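Local coordinates for OmpA family protein (Klebsiella pneumoniae subsp. pneumoniae, PDB 7RJJ) that probably binds peptidoglycan of the cell wall through this OmpA-like domain, caught here with D-alanine in its pocket, at residues A68-R72 with F86-G90. Residues are numbered along the deposited sequence; the frame is centred on the assembly and turned at random.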
loop_
_atom_site.group_PDB
_atom_site.type_symbol
_atom_site.label_atom_id
_atom_site.label_comp_id
_atom_site.label_asym_id
_atom_site.label_seq_id
_atom_site.Cartn_x
_atom_site.Cartn_y
_atom_site.Cartn_z
ATOM N N ALA A 68 -1.896 0.512 -4.816
ATOM C CA ALA A 68 -1.291 1.675 -4.132
ATOM C C ALA A 68 -2.218 2.877 -4.343
ATOM O O ALA A 68 -2.471 3.588 -3.381
ATOM C CB ALA A 68 0.093 1.930 -4.672
ATOM N N GLU A 69 -2.810 2.997 -5.530
ATOM C CA GLU A 69 -3.733 4.138 -5.800
ATOM C C GLU A 69 -5.008 4.020 -4.947
ATOM O O GLU A 69 -5.503 5.072 -4.520
ATOM C CB GLU A 69 -4.055 4.225 -7.287
ATOM C CG GLU A 69 -2.856 4.633 -8.121
ATOM C CD GLU A 69 -3.075 4.544 -9.620
ATOM O OE1 GLU A 69 -4.103 3.976 -10.037
ATOM O OE2 GLU A 69 -2.208 5.025 -10.369
ATOM N N SER A 70 -5.533 2.807 -4.736
ATOM C CA SER A 70 -6.757 2.629 -3.898
ATOM C C SER A 70 -6.482 3.115 -2.466
ATOM O O SER A 70 -7.355 3.786 -1.891
ATOM C CB SER A 70 -7.249 1.202 -3.892
ATOM O OG SER A 70 -7.748 0.816 -5.165
ATOM N N VAL A 71 -5.327 2.743 -1.906
ATOM C CA VAL A 71 -4.926 3.164 -0.529
ATOM C C VAL A 71 -4.678 4.674 -0.529
ATOM O O VAL A 71 -5.202 5.342 0.373
ATOM C CB VAL A 71 -3.722 2.347 -0.028
ATOM C CG1 VAL A 71 -3.149 2.888 1.266
ATOM C CG2 VAL A 71 -4.086 0.882 0.138
ATOM N N ARG A 72 -3.963 5.198 -1.529
ATOM C CA ARG A 72 -3.748 6.668 -1.600
ATOM C C ARG A 72 -5.117 7.355 -1.581
ATOM O O ARG A 72 -5.335 8.235 -0.720
ATOM C CB ARG A 72 -2.994 7.074 -2.874
ATOM C CG ARG A 72 -2.923 8.577 -3.109
ATOM C CD ARG A 72 -2.565 8.903 -4.542
ATOM N NE ARG A 72 -3.637 8.473 -5.430
ATOM C CZ ARG A 72 -3.509 8.239 -6.726
ATOM N NH1 ARG A 72 -2.336 8.364 -7.318
ATOM N NH2 ARG A 72 -4.556 7.826 -7.419
ATOM N N PHE A 86 1.424 12.221 -1.312
ATOM C CA PHE A 86 1.639 10.825 -1.766
ATOM C C PHE A 86 2.513 10.671 -3.015
ATOM O O PHE A 86 2.555 11.552 -3.900
ATOM C CB PHE A 86 0.287 10.193 -2.087
ATOM C CG PHE A 86 -0.706 10.270 -0.957
ATOM C CD1 PHE A 86 -0.737 9.295 0.018
ATOM C CD2 PHE A 86 -1.596 11.333 -0.858
ATOM C CE1 PHE A 86 -1.641 9.367 1.068
ATOM C CE2 PHE A 86 -2.497 11.405 0.193
ATOM C CZ PHE A 86 -2.519 10.416 1.149
ATOM N N ALA A 87 3.215 9.532 -3.038
ATOM C CA ALA A 87 3.988 9.053 -4.204
ATOM C C ALA A 87 3.650 7.568 -4.325
ATOM O O ALA A 87 3.833 6.841 -3.306
ATOM C CB ALA A 87 5.461 9.320 -4.049
ATOM N N VAL A 88 3.064 7.149 -5.454
ATOM C CA VAL A 88 2.643 5.719 -5.548
ATOM C C VAL A 88 3.642 4.935 -6.391
ATOM O O VAL A 88 4.109 5.430 -7.424
ATOM C CB VAL A 88 1.180 5.525 -6.005
ATOM C CG1 VAL A 88 0.201 6.181 -5.032
ATOM C CG2 VAL A 88 0.916 5.972 -7.408
ATOM N N GLN A 89 3.892 3.705 -5.944
ATOM C CA GLN A 89 4.915 2.790 -6.492
ATOM C C GLN A 89 4.317 1.397 -6.650
ATOM O O GLN A 89 3.406 1.072 -5.884
ATOM C CB GLN A 89 6.063 2.734 -5.483
ATOM C CG GLN A 89 7.218 1.826 -5.862
ATOM C CD GLN A 89 8.279 1.814 -4.785
ATOM O OE1 GLN A 89 8.042 2.187 -3.640
ATOM N NE2 GLN A 89 9.459 1.337 -5.133
ATOM N N GLY A 90 4.778 0.648 -7.645
ATOM C CA GLY A 90 4.317 -0.740 -7.805
ATOM C C GLY A 90 5.510 -1.664 -7.891
ATOM O O GLY A 90 6.450 -1.319 -8.598
#
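Helix 57-77 links the parallel neighbouring strands 43-49 and 86-90 in a beta-alpha-beta crossover, and residues 68-72 form part of its contact with the second. The axes of the segments 68-72 and 86-90 come within 8.5 Å and run nearly antiparallel, at 157°, as expected for a helix returning across its sheet. Ala-68 sits beside Val-88 and Arg-72 beside Phe-86, so one helical turn spans two strand residues.

Apolar contacts fill the interface. The small side chain of Ala-68 permits a close approach, its CA 5.8 Å from Val-88 CA. Its CB touches Val-88 CB at 4.0 Å and reaches the carbonyl Gln-89 O at 3.6 Å, a van der Waals contact. Val-88 also meets the aliphatic parts of two charged residues: its CG1 lies 3.9 Å from Arg-72 CD, and its CG2 4.1 Å from Glu-69 CG. Leu-65, a turn earlier on the helix, touches Val-88 too.

The aromatic contact is a CH-pi interaction: Arg-72 CG stands over one face of the Phe-86 ring, 3.9 Å from its centroid and 26° off the normal. Met-75 and Arg-76 of the same helix and Ile-45 of the adjoining strand also touch the Phe-86 side chain.

No hydrogen bond crosses between the segments; the polar link nearby is Gln-61 NE2, earlier on the helix, to Gly-90 O. The side chain of Ala-68 is about 13 Å from the bound D-alanine. Residues 68-72 and 86-90 therefore meet through shape and dispersion, with the methylenes of Arg-72 and Glu-69 serving as hydrocarbon at a partly exposed seam.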